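Side-chain contacts in uncharacterized protein (PDB 5F2H), which is of unknown function but belongs to the alpha/beta-hydrolase superfamily and may therefore act as a hydrolase: residues Val247-Asn252 with Lys280-Glu285; Gly227-Ala232 with Lys309-Lys314. All coordinates share one frame; numbering follows the deposited sequence.

Interaction 1: Val247-Asn252 with Lys280-Glu285; sequences VLQDKN and KNIEHE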
loop_
_atom_site.group_PDB
_atom_site.type_symbol
_atom_site.label_atom_id
_atom_site.label_comp_id
_atom_site.label_asym_id
_atom_site.label_seq_id
_atom_site.Cartn_x
_atom_site.Cartn_y
_atom_site.Cartn_z
ATOM N N VAL B 247 -12.470 17.857 20.335
ATOM C CA VAL B 247 -12.512 17.139 19.074
ATOM C C VAL B 247 -11.463 16.032 18.998
ATOM O O VAL B 247 -11.669 15.013 18.345
ATOM C CB VAL B 247 -12.358 18.107 17.879
ATOM C CG1 VAL B 247 -12.311 17.342 16.565
ATOM C CG2 VAL B 247 -13.498 19.116 17.853
ATOM N N LEU B 248 -10.347 16.210 19.688
ATOM C CA LEU B 248 -9.282 15.208 19.668
ATOM C C LEU B 248 -9.601 13.910 20.433
ATOM O O LEU B 248 -9.043 12.857 20.131
ATOM C CB LEU B 248 -7.998 15.822 20.225
ATOM C CG LEU B 248 -7.479 17.076 19.509
ATOM C CD1 LEU B 248 -6.268 17.622 20.251
ATOM C CD2 LEU B 248 -7.146 16.806 18.051
ATOM N N GLN B 249 -10.501 13.985 21.408
ATOM C CA GLN B 249 -10.869 12.816 22.217
ATOM C C GLN B 249 -12.138 12.124 21.753
ATOM O O GLN B 249 -12.434 11.028 22.219
ATOM C CB GLN B 249 -10.980 13.191 23.705
ATOM C CG GLN B 249 -11.926 14.344 24.013
ATOM C CD GLN B 249 -11.867 14.772 25.463
ATOM O OE1 GLN B 249 -11.374 14.035 26.316
ATOM N NE2 GLN B 249 -12.379 15.965 25.752
ATOM N N ASP B 250 -12.874 12.736 20.826
ATOM C CA ASP B 250 -14.121 12.136 20.328
ATOM C C ASP B 250 -13.890 11.469 18.964
ATOM O O ASP B 250 -14.771 10.775 18.474
ATOM C CB ASP B 250 -15.320 13.127 20.351
ATOM C CG ASP B 250 -15.079 14.375 19.532
ATOM O OD1 ASP B 250 -13.999 14.489 18.942
ATOM O OD2 ASP B 250 -15.954 15.255 19.476
ATOM N N LYS B 251 -12.699 11.645 18.379
ATOM C CA LYS B 251 -12.373 11.026 17.078
ATOM C C LYS B 251 -11.131 10.122 17.119
ATOM O O LYS B 251 -10.711 9.571 16.096
ATOM C CB LYS B 251 -12.241 12.061 15.955
ATOM C CG LYS B 251 -13.508 12.862 15.680
ATOM C CD LYS B 251 -14.722 11.979 15.405
ATOM C CE LYS B 251 -14.548 11.005 14.247
ATOM N NZ LYS B 251 -14.364 11.657 12.926
ATOM N N ASN B 252 -10.555 9.956 18.307
ATOM C CA ASN B 252 -9.382 9.099 18.503
ATOM C C ASN B 252 -8.235 9.397 17.536
ATOM O O ASN B 252 -8.010 8.645 16.579
ATOM C CB ASN B 252 -9.805 7.628 18.360
ATOM C CG ASN B 252 -10.941 7.252 19.297
ATOM O OD1 ASN B 252 -11.207 7.956 20.269
ATOM N ND2 ASN B 252 -11.621 6.145 19.005
ATOM N N LYS B 280 -6.827 16.162 28.736
ATOM C CA LYS B 280 -7.963 15.609 27.980
ATOM C C LYS B 280 -7.733 14.193 27.498
ATOM O O LYS B 280 -8.407 13.713 26.573
ATOM C CB LYS B 280 -8.320 16.526 26.820
ATOM C CG LYS B 280 -8.734 17.869 27.373
ATOM C CD LYS B 280 -9.414 18.787 26.399
ATOM C CE LYS B 280 -9.759 20.069 27.132
ATOM N NZ LYS B 280 -10.700 20.916 26.365
ATOM N N ASN B 281 -6.755 13.559 28.136
ATOM C CA ASN B 281 -6.356 12.187 27.873
ATOM C C ASN B 281 -6.341 11.806 26.383
ATOM O O ASN B 281 -7.007 10.856 25.970
ATOM C CB ASN B 281 -7.267 11.265 28.691
ATOM C CG ASN B 281 -6.796 9.827 28.702
ATOM O OD1 ASN B 281 -5.826 9.465 28.030
ATOM N ND2 ASN B 281 -7.476 8.993 29.479
ATOM N N ILE B 282 -5.568 12.548 25.589
ATOM C CA ILE B 282 -5.449 12.295 24.150
ATOM C C ILE B 282 -4.184 11.482 23.940
ATOM O O ILE B 282 -3.102 11.929 24.317
ATOM C CB ILE B 282 -5.294 13.604 23.358
ATOM C CG1 ILE B 282 -6.357 14.637 23.758
ATOM C CG2 ILE B 282 -5.323 13.311 21.866
ATOM C CD1 ILE B 282 -7.768 14.213 23.451
ATOM N N GLU B 283 -4.290 10.313 23.316
ATOM C CA GLU B 283 -3.101 9.483 23.104
ATOM C C GLU B 283 -2.074 10.319 22.294
ATOM O O GLU B 283 -2.378 10.842 21.221
ATOM C CB GLU B 283 -3.450 8.142 22.437
ATOM C CG GLU B 283 -2.400 7.062 22.680
ATOM C CD GLU B 283 -2.786 5.700 22.114
ATOM O OE1 GLU B 283 -3.898 5.575 21.553
ATOM O OE2 GLU B 283 -1.980 4.749 22.252
ATOM N N HIS B 284 -0.883 10.517 22.847
ATOM C CA HIS B 284 0.134 11.300 22.153
ATOM C C HIS B 284 1.511 10.997 22.712
ATOM O O HIS B 284 1.657 10.168 23.612
ATOM C CB HIS B 284 -0.123 12.795 22.321
ATOM C CG HIS B 284 0.150 13.301 23.701
ATOM N ND1 HIS B 284 -0.816 13.359 24.683
ATOM C CD2 HIS B 284 1.288 13.771 24.266
ATOM C CE1 HIS B 284 -0.286 13.850 25.790
ATOM N NE2 HIS B 284 0.989 14.103 25.565
ATOM N N GLU B 285 2.517 11.686 22.185
ATOM C CA GLU B 285 3.882 11.507 22.644
ATOM C C GLU B 285 4.723 12.747 22.347
ATOM O O GLU B 285 4.914 13.121 21.198
ATOM C CB GLU B 285 4.481 10.246 22.030
ATOM C CG GLU B 285 5.898 9.956 22.482
ATOM C CD GLU B 285 6.381 8.599 22.025
ATOM O OE1 GLU B 285 5.534 7.690 21.862
ATOM O OE2 GLU B 285 7.611 8.431 21.884
#
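Gln249, in the short and weakly bonded helix 247-250, comes closest to Ile282 in backbone terms, their CA atoms 5.8 Å apart, where the chain runs from helix 267-279 into strand 284-289. That helix ends in a Schellman motif with Asn281, at positive phi, as the C' residue; Ile282 N reaches back to Leu277 O, and the turn brings the Ile282 side chain round to face the short helix. Its CG1 branch stands anti to the carbonyl carbon (chi1 -49°), which carries CD1 over to the 248-249 backbone. There Ile282 CD1 lies 3.6 Å from Leu248 CB and 3.4 Å from Gln249 CB, while CG2 reaches Leu248 CB from farther off. Leu248 also packs on Leu277 and on Leu219 of helix 209-219, so Ile282 adds to a small apolar core. The Gln249 side chain runs on, extended beyond CG, across Lys280 at about a right angle. Lys280 meets it with CB and the middle of its chain; its NZ leads away and is hydrogen-bonded to Asn242 OD1. Farther along, His284 ND1 donates to Ile282 O at 2.7 Å, with the acceptor close to the imidazole plane, and this bond ties down the ring's rotation. Apolar contact of Ile282 with Leu248 and Gln249 CB thus joins helix 247-250, on the connection between strands 227-231 and 254-260, to the turn entering strand 284-289 of the alpha/beta-hydrolase-like domain.

Interaction 2: Gly227-Ala232 with Lys309-Lys314; sequences GFIFMA and KYIEDK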
loop_
_atom_site.group_PDB
_atom_site.type_symbol
_atom_site.label_atom_id
_atom_site.label_comp_id
_atom_site.label_asym_id
_atom_site.label_seq_id
_atom_site.Cartn_x
_atom_site.Cartn_y
_atom_site.Cartn_z
ATOM N N GLY B 227 -3.679 11.264 12.454
ATOM C CA GLY B 227 -2.661 11.692 13.412
ATOM C C GLY B 227 -2.025 12.998 12.987
ATOM O O GLY B 227 -2.275 13.475 11.899
ATOM N N PHE B 228 -1.199 13.593 13.834
ATOM C CA PHE B 228 -0.564 14.854 13.459
ATOM C C PHE B 228 0.836 14.890 14.032
ATOM O O PHE B 228 1.064 14.457 15.167
ATOM C CB PHE B 228 -1.384 16.046 13.954
ATOM C CG PHE B 228 -1.453 16.147 15.447
ATOM C CD1 PHE B 228 -2.368 15.410 16.166
ATOM C CD2 PHE B 228 -0.603 16.976 16.125
ATOM C CE1 PHE B 228 -2.450 15.517 17.551
ATOM C CE2 PHE B 228 -0.672 17.094 17.511
ATOM C CZ PHE B 228 -1.599 16.363 18.228
ATOM N N ILE B 229 1.756 15.468 13.277
ATOM C CA ILE B 229 3.158 15.526 13.707
ATOM C C ILE B 229 3.699 16.950 13.706
ATOM O O ILE B 229 4.140 17.433 12.665
ATOM C CB ILE B 229 4.033 14.661 12.768
ATOM C CG1 ILE B 229 3.453 13.247 12.630
ATOM C CG2 ILE B 229 5.467 14.596 13.275
ATOM C CD1 ILE B 229 4.190 12.392 11.636
ATOM N N PHE B 230 3.716 17.605 14.867
ATOM C CA PHE B 230 4.196 18.975 14.920
ATOM C C PHE B 230 5.623 19.140 15.380
ATOM O O PHE B 230 6.096 18.422 16.257
ATOM C CB PHE B 230 3.305 19.848 15.778
ATOM C CG PHE B 230 1.861 19.817 15.383
ATOM C CD1 PHE B 230 1.484 19.868 14.045
ATOM C CD2 PHE B 230 0.881 20.007 16.352
ATOM C CE1 PHE B 230 0.140 19.929 13.693
ATOM C CE2 PHE B 230 -0.451 20.082 16.006
ATOM C CZ PHE B 230 -0.825 20.034 14.677
HETATM N N MSE B 231 6.299 20.108 14.770
HETATM C CA MSE B 231 7.695 20.416 15.070
HETATM C C MSE B 231 7.698 21.849 15.494
HETATM O O MSE B 231 7.283 22.741 14.735
HETATM C CB MSE B 231 8.526 20.204 13.801
HETATM C CG MSE B 231 9.996 20.605 13.939
HETATM SE SE MSE B 231 10.996 19.374 15.116
HETATM C CE MSE B 231 11.444 20.719 16.495
ATOM N N ALA B 232 8.092 22.085 16.739
ATOM C CA ALA B 232 8.145 23.444 17.267
ATOM C C ALA B 232 6.899 24.271 16.933
ATOM O O ALA B 232 7.000 25.431 16.529
ATOM C CB ALA B 232 9.383 24.134 16.722
ATOM N N LYS B 309 4.948 5.159 12.657
ATOM C CA LYS B 309 4.751 3.824 13.237
ATOM C C LYS B 309 3.708 3.957 14.307
ATOM O O LYS B 309 2.677 3.307 14.267
ATOM C CB LYS B 309 6.038 3.248 13.839
ATOM C CG LYS B 309 7.068 2.750 12.833
ATOM C CD LYS B 309 8.404 2.446 13.497
ATOM C CE LYS B 309 8.316 1.453 14.650
ATOM N NZ LYS B 309 9.654 1.282 15.281
ATOM N N TYR B 310 3.977 4.864 15.229
ATOM C CA TYR B 310 3.085 5.161 16.334
ATOM C C TYR B 310 1.674 5.480 15.875
ATOM O O TYR B 310 0.737 4.777 16.237
ATOM C CB TYR B 310 3.650 6.342 17.123
ATOM C CG TYR B 310 2.766 6.867 18.220
ATOM C CD1 TYR B 310 2.706 6.240 19.461
ATOM C CD2 TYR B 310 2.048 8.045 18.044
ATOM C CE1 TYR B 310 1.914 6.744 20.479
ATOM C CE2 TYR B 310 1.255 8.560 19.055
ATOM C CZ TYR B 310 1.187 7.909 20.269
ATOM O OH TYR B 310 0.392 8.430 21.270
ATOM N N ILE B 311 1.547 6.509 15.037
ATOM C CA ILE B 311 0.248 6.972 14.532
ATOM C C ILE B 311 -0.656 5.929 13.925
ATOM O O ILE B 311 -1.774 5.724 14.389
ATOM C CB ILE B 311 0.390 8.157 13.541
ATOM C CG1 ILE B 311 0.863 9.392 14.307
ATOM C CG2 ILE B 311 -0.944 8.479 12.862
ATOM C CD1 ILE B 311 1.065 10.614 13.449
ATOM N N GLU B 312 -0.219 5.242 12.893
ATOM C CA GLU B 312 -1.165 4.300 12.370
ATOM C C GLU B 312 -0.762 2.866 12.133
ATOM O O GLU B 312 -1.598 1.966 12.202
ATOM C CB GLU B 312 -1.568 4.629 10.932
ATOM C CG GLU B 312 -2.881 3.955 10.550
ATOM C CD GLU B 312 -4.048 4.419 11.427
ATOM O OE1 GLU B 312 -3.906 5.421 12.166
ATOM O OE2 GLU B 312 -5.124 3.792 11.372
ATOM N N ASP B 313 0.535 2.666 11.922
ATOM C CA ASP B 313 1.201 1.361 11.939
ATOM C C ASP B 313 0.692 0.636 13.207
ATOM O O ASP B 313 0.116 -0.454 13.102
ATOM C CB ASP B 313 2.711 1.576 11.750
ATOM C CG ASP B 313 3.505 0.290 11.685
ATOM O OD1 ASP B 313 2.910 -0.802 11.639
ATOM O OD2 ASP B 313 4.748 0.384 11.647
ATOM N N LYS B 314 0.862 1.236 14.390
ATOM C CA LYS B 314 0.529 0.537 15.637
ATOM C C LYS B 314 -0.913 0.032 15.600
ATOM O O LYS B 314 -1.158 -1.170 15.723
ATOM C CB LYS B 314 0.710 1.414 16.883
ATOM C CG LYS B 314 0.331 0.659 18.155
ATOM C CD LYS B 314 0.346 1.491 19.425
ATOM C CE LYS B 314 -0.157 0.645 20.590
ATOM N NZ LYS B 314 -0.249 1.391 21.874
#
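Strand 227-231 is an inner strand of the parallel sheet of the alpha/beta-hydrolase fold, and the C-terminal end of helix 300-313 meets it through Ile311. The short axes of strand 227-231 and helix 309-313 run nearly antiparallel, at 161°, and approach to 8.8 Å. Both branches of Ile311 are used. Gly227 has no side chain, and its CA itself meets Ile311 CG2, the branch anti to the backbone N, at 3.7 Å. The CG1 branch leads Ile311 CD1 along the strand, past Phe228 N at 3.8 Å, to Ile229 CG1 at 3.6 Å. This is the sandwich of the fold, with helices on both faces of the sheet: Ile229 also packs on Leu304 and Ala307, from earlier turns of helix 300-313, whereas Phe230 turns to Ala211, Ala214 and Leu215 of helix 209-219. Ile203, on the neighbouring strand 202-207, touches both Ile229 and Ile311 and widens the apolar patch. Within the strand, the edge of the Phe228 ring meets a face of the Phe230 ring, offset toward its rim.

The centres of interactions 1 and 2 are 13 Å apart, and both reach the same six-stranded parallel sheet. Along the chain the order is strand 227-231, helix 247-250, strand 284-289 and helix 300-313, so interaction 1 is formed wholly between the two halves of interaction 2. Strand 254-260 separates strands 227-231 and 284-289 in the sheet. The two contacts also meet directly: Tyr310 OH probably hydrogen-bonds to His284 O, at 3.2 Å, where helix 300-313 reaches strand 284-289. Interaction 2 seats helix 300-313 on a central strand, while interaction 1 ties helix 247-250 to the turn leading into strand 284-289, outermost within this chain.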